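Local coordinates for protein Cbm77-rfpl (Ruminococcus flavefaciens, PDB 5FU5) that is a carbohydrate-binding module from a cellulosome-producing rumen bacterium and probably binds plant cell-wall pectin, as family 77 modules do, at residues Asn15-Ser20 with Gly26-Ser31; Gly79-Ala84 with Lys102-Asn107. One frame throughout, in Å; residues are numbered along the deposited sequence. Where two conformers were deposited one is given.

Contact 1. Residues Asn15-Ser20 with Gly26-Ser31; sequences NGTSSS and GNLSTS
Leu28 holds its CG anti to its own carbonyl carbon and beside the backbone N (chi1 -57°), and from there the two methyls of the fork are carried to the turn at Gly16 and Thr17. Thr17 is turned to match: with OG1 lodged between N and the carbonyl carbon (chi1 63°), CG2 is left anti to the carbonyl carbon, beside the backbone N, on the Leu28 side. The two side chains meet at a slant, CG2 of Thr17 lying 4.0 Å from CG of Leu28, with Leu28 CD2 at a similar distance from the same methyl. CD1 lies over the Gly16 backbone, 3.6 Å from CA of Gly16, and CD2 also approaches the Gly16 carbonyl carbon. The glycine position suits a residue without a side chain, because a beta carbon on Gly16 would come within 3.4 Å of Leu28 CD1; the positive phi of 60° points the same way. The Thr17 methyl CG2 is also 4.0 Å from the carbonyl O of Gly26. The contact is thus entirely van der Waals. With an alanine here, CG and both methyls of Leu28 are gone, and the Thr17 methyl and Gly16 CA would probably lose their apolar partner, leaving a gap between turn and strand. The turn has its own bond, Ser18 N to Asn15 O at 2.9 Å, and the Gly16 carbonyl is tied to His10 NE2 on strand 4-11. Ser29 OG accepts from Ser31 N at 3.0 Å in an ST turn where strand 23-29 gives way to loop. The whole is a type II' beta turn, Asn15 to Ser18, at the end of short helix 12-15, with glycine in its second position, packed against the end of a strand at the surface of this antiparallel beta module.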
loop_
_atom_site.group_PDB
_atom_site.type_symbol
_atom_site.label_atom_id
_atom_site.label_comp_id
_atom_site.label_asym_id
_atom_site.label_seq_id
_atom_site.Cartn_x
_atom_site.Cartn_y
_atom_site.Cartn_z
ATOM N N ASN A 15 7.917 2.458 -10.454
ATOM C CA ASN A 15 8.008 3.862 -10.081
ATOM C C ASN A 15 8.713 4.133 -8.760
ATOM O O ASN A 15 8.766 5.271 -8.306
ATOM C CB ASN A 15 6.635 4.540 -10.104
ATOM C CG ASN A 15 6.030 4.602 -11.509
ATOM O OD1 ASN A 15 5.004 3.990 -11.793
ATOM N ND2 ASN A 15 6.701 5.306 -12.394
ATOM N N GLY A 16 9.272 3.109 -8.136
ATOM C CA GLY A 16 10.111 3.361 -6.944
ATOM C C GLY A 16 9.302 4.044 -5.861
ATOM O O GLY A 16 8.211 3.564 -5.510
ATOM N N THR A 17 9.814 5.160 -5.357
ATOM C CA THR A 17 9.094 5.971 -4.368
ATOM C C THR A 17 8.430 7.214 -4.947
ATOM O O THR A 17 7.952 8.064 -4.193
ATOM C CB THR A 17 10.049 6.397 -3.216
ATOM O OG1 THR A 17 11.095 7.219 -3.756
ATOM C CG2 THR A 17 10.634 5.222 -2.529
ATOM N N SER A 18 8.365 7.329 -6.280
ATOM C CA SER A 18 7.832 8.531 -6.945
ATOM C C SER A 18 6.307 8.470 -7.113
ATOM O O SER A 18 5.756 7.541 -7.735
ATOM C CB SER A 18 8.474 8.705 -8.347
ATOM O OG SER A 18 9.827 8.957 -8.239
ATOM N N SER A 19 5.615 9.489 -6.608
ATOM C CA SER A 19 4.155 9.583 -6.716
ATOM C C SER A 19 3.687 10.986 -6.412
ATOM O O SER A 19 4.251 11.617 -5.527
ATOM C CB SER A 19 3.501 8.614 -5.733
ATOM O OG SER A 19 2.099 8.661 -5.823
ATOM N N SER A 20 2.653 11.474 -7.135
ATOM C CA SER A 20 2.011 12.739 -6.760
ATOM C C SER A 20 0.949 12.519 -5.682
ATOM O O SER A 20 0.753 13.373 -4.853
ATOM C CB SER A 20 1.412 13.468 -7.970
ATOM O OG SER A 20 0.647 12.586 -8.742
ATOM N N GLY A 26 10.725 6.130 2.651
ATOM C CA GLY A 26 11.293 4.828 2.933
ATOM C C GLY A 26 12.229 4.371 1.825
ATOM O O GLY A 26 12.589 5.170 0.920
ATOM N N ASN A 27 12.607 3.104 1.917
ATOM C CA ASN A 27 13.704 2.510 1.199
ATOM C C ASN A 27 13.305 1.281 0.427
ATOM O O ASN A 27 12.539 0.421 0.908
ATOM C CB ASN A 27 14.802 2.138 2.209
ATOM C CG ASN A 27 15.185 3.323 3.019
ATOM O OD1 ASN A 27 15.588 4.348 2.465
ATOM N ND2 ASN A 27 15.020 3.234 4.330
ATOM N N LEU A 28 13.796 1.251 -0.817
ATOM C CA LEU A 28 13.499 0.182 -1.737
ATOM C C LEU A 28 14.446 -1.003 -1.630
ATOM O O LEU A 28 15.605 -0.848 -1.255
ATOM C CB LEU A 28 13.524 0.725 -3.179
ATOM C CG LEU A 28 12.567 1.893 -3.451
ATOM C CD1 LEU A 28 12.901 2.600 -4.772
ATOM C CD2 LEU A 28 11.135 1.388 -3.447
ATOM N N SER A 29 13.948 -2.182 -2.014
ATOM C CA SER A 29 14.799 -3.374 -2.064
ATOM C C SER A 29 14.346 -4.333 -3.182
ATOM O O SER A 29 13.175 -4.359 -3.516
ATOM C CB SER A 29 14.799 -4.093 -0.698
ATOM O OG SER A 29 15.553 -5.260 -0.714
ATOM N N THR A 30 15.316 -5.090 -3.702
ATOM C CA THR A 30 15.051 -6.216 -4.592
ATOM C C THR A 30 15.530 -7.536 -3.999
ATOM O O THR A 30 15.556 -8.542 -4.696
ATOM C CB THR A 30 15.673 -5.986 -5.982
ATOM O OG1 THR A 30 17.064 -5.741 -5.843
ATOM C CG2 THR A 30 15.003 -4.812 -6.624
ATOM N N SER A 31 15.737 -7.551 -2.676
ATOM C CA SER A 31 16.282 -8.715 -1.985
ATOM C C SER A 31 15.257 -9.437 -1.107
ATOM O O SER A 31 15.636 -10.296 -0.292
ATOM C CB SER A 31 17.482 -8.261 -1.160
ATOM O OG SER A 31 18.442 -7.662 -2.019
#

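Contact 2. Residues Gly79-Ala84 with Lys102-Asn107; sequences GNKVTA and KADACN
Lys81 and Asp104 form a salt bridge across the surface, the ammonium NZ of Lys81 standing 3.3 Å from OD2 of Asp104. As a hydrogen bond it is weak and long, and the lysine addresses one branch of the carboxylate rather than straddling both, since Asp104 OD1 is 4.4 Å from the same NZ. CE of Lys81, next to the charge, is 3.9 Å from Asp104 OD2. What brings the charge here is reach. CG of Lys81 stands anti to the backbone N (chi1 -173°), and every later torsion is also extended, so the chain leaves strand 80-83 as a straight rod. Asp104 meets it from the 102-107 loop, the two side chains crossing at about a right angle. Nearer the root of the rod the contact turns apolar: the methyl CB of Ala103 lies against CG of Lys81 at 4.0 Å. Here the backbones come nearest, CA of Lys81 being 6.2 Å from CA of Ala103. Thr74 on the adjoining strand 74-77 serves both sides, its OG1 bonded to Asp104 N while the Lys81 and Ala103 side chains also rest on this residue. Both charged residues are exposed, so water probably screens the pair and the attraction is modest. The chemistry therefore implies a light electrostatic tie between strand and loop, one in which the carboxylate would partly offset the lysine's positive charge while the Ala103 methyl touches the chain near its start, at CG.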
loop_
_atom_site.group_PDB
_atom_site.type_symbol
_atom_site.label_atom_id
_atom_site.label_comp_id
_atom_site.label_asym_id
_atom_site.label_seq_id
_atom_site.Cartn_x
_atom_site.Cartn_y
_atom_site.Cartn_z
ATOM N N GLY A 79 -2.440 4.407 12.550
ATOM C CA GLY A 79 -2.051 3.869 13.841
ATOM C C GLY A 79 -2.704 2.570 14.262
ATOM O O GLY A 79 -2.362 2.046 15.319
ATOM N N ASN A 80 -3.607 2.025 13.432
ATOM C CA ASN A 80 -4.300 0.758 13.711
ATOM C C ASN A 80 -3.686 -0.391 12.923
ATOM O O ASN A 80 -3.617 -0.333 11.675
ATOM C CB ASN A 80 -5.812 0.876 13.410
ATOM C CG ASN A 80 -6.492 1.969 14.207
ATOM O OD1 ASN A 80 -7.218 2.821 13.668
ATOM N ND2 ASN A 80 -6.259 1.971 15.478
ATOM N N LYS A 81 -3.282 -1.459 13.634
ATOM C CA LYS A 81 -2.741 -2.667 13.002
ATOM C C LYS A 81 -3.823 -3.394 12.197
ATOM O O LYS A 81 -4.964 -3.626 12.647
ATOM C CB LYS A 81 -2.169 -3.648 14.036
ATOM C CG LYS A 81 -1.442 -4.847 13.428
ATOM C CD LYS A 81 -0.754 -5.700 14.480
ATOM C CE LYS A 81 -0.078 -6.938 13.942
ATOM N NZ LYS A 81 0.559 -7.747 15.032
ATOM N N VAL A 82 -3.421 -3.779 10.989
ATOM C CA VAL A 82 -4.247 -4.588 10.067
ATOM C C VAL A 82 -3.358 -5.714 9.531
ATOM O O VAL A 82 -2.173 -5.520 9.361
ATOM C CB VAL A 82 -4.812 -3.789 8.864
ATOM C CG1 VAL A 82 -5.853 -4.611 8.124
ATOM C CG2 VAL A 82 -5.355 -2.424 9.260
ATOM N N THR A 83 -3.951 -6.886 9.298
ATOM C CA THR A 83 -3.258 -8.106 8.842
ATOM C C THR A 83 -3.799 -8.528 7.476
ATOM O O THR A 83 -5.016 -8.469 7.219
ATOM C CB THR A 83 -3.379 -9.281 9.871
ATOM O OG1 THR A 83 -2.884 -8.857 11.146
ATOM C CG2 THR A 83 -2.568 -10.502 9.469
ATOM N N ALA A 84 -2.860 -8.937 6.620
ATOM C CA ALA A 84 -3.166 -9.437 5.286
ATOM C C ALA A 84 -3.813 -10.816 5.299
ATOM O O ALA A 84 -3.610 -11.617 6.243
ATOM C CB ALA A 84 -1.859 -9.538 4.468
ATOM N N LYS A 102 4.726 1.036 9.832
ATOM C CA LYS A 102 5.109 -0.334 10.103
ATOM C C LYS A 102 4.289 -0.914 11.270
ATOM O O LYS A 102 4.077 -0.225 12.290
ATOM C CB LYS A 102 6.581 -0.412 10.447
ATOM C CG LYS A 102 7.088 -1.813 10.752
ATOM C CD LYS A 102 8.530 -1.821 11.185
ATOM C CE LYS A 102 9.045 -3.211 11.473
ATOM N NZ LYS A 102 10.307 -3.236 12.243
ATOM N N ALA A 103 3.859 -2.166 11.113
ATOM C CA ALA A 103 3.449 -3.024 12.224
ATOM C C ALA A 103 4.603 -4.020 12.436
ATOM O O ALA A 103 5.542 -3.705 13.171
ATOM C CB ALA A 103 2.095 -3.682 11.969
ATOM N N ASP A 104 4.599 -5.172 11.756
ATOM C CA ASP A 104 5.689 -6.140 11.867
ATOM C C ASP A 104 6.471 -6.142 10.560
ATOM O O ASP A 104 6.118 -5.449 9.619
ATOM C CB ASP A 104 5.173 -7.524 12.259
ATOM C CG ASP A 104 4.455 -7.518 13.593
ATOM O OD1 ASP A 104 4.769 -6.707 14.510
ATOM O OD2 ASP A 104 3.530 -8.331 13.724
ATOM N N ALA A 105 7.552 -6.897 10.527
ATOM C CA ALA A 105 8.417 -6.918 9.386
ATOM C C ALA A 105 7.681 -7.561 8.212
ATOM O O ALA A 105 7.009 -8.611 8.338
ATOM C CB ALA A 105 9.692 -7.663 9.697
ATOM N N CYS A 106 7.788 -6.863 7.083
ATOM C CA CYS A 106 7.276 -7.338 5.778
ATOM C C CYS A 106 7.619 -6.296 4.703
ATOM O O CYS A 106 8.280 -5.280 4.977
ATOM C CB CYS A 106 5.768 -7.598 5.788
ATOM S SG CYS A 106 4.801 -6.168 6.297
ATOM N N ASN A 107 7.189 -6.594 3.482
ATOM C CA ASN A 107 7.716 -5.883 2.296
ATOM C C ASN A 107 6.592 -5.629 1.281
ATOM O O ASN A 107 5.923 -6.547 0.846
ATOM C CB ASN A 107 8.866 -6.712 1.699
ATOM C CG ASN A 107 10.027 -6.799 2.665
ATOM O OD1 ASN A 107 10.713 -5.804 2.912
ATOM N ND2 ASN A 107 10.178 -7.945 3.298
#

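In the fold
Both contacts lie at the surface, and neither has a buried residue among those that touch; contact 2 is the more exposed of the two. Each sets a loop beside a strand of the same antiparallel sheet, but at separate places: contact 1 joins the turn at the end of helix 12-15 to strand 23-29, whereas contact 2 joins strand 80-83 to the loop between strands 96-101 and 107-116. Their centres are 18 Å apart and they do not touch. Contact 1, local in sequence, is apolar and shaped by a type II' turn with glycine in its second position. Contact 2 spans more of the chain, buries somewhat less surface and adds opposite charges to a slight apolar touch.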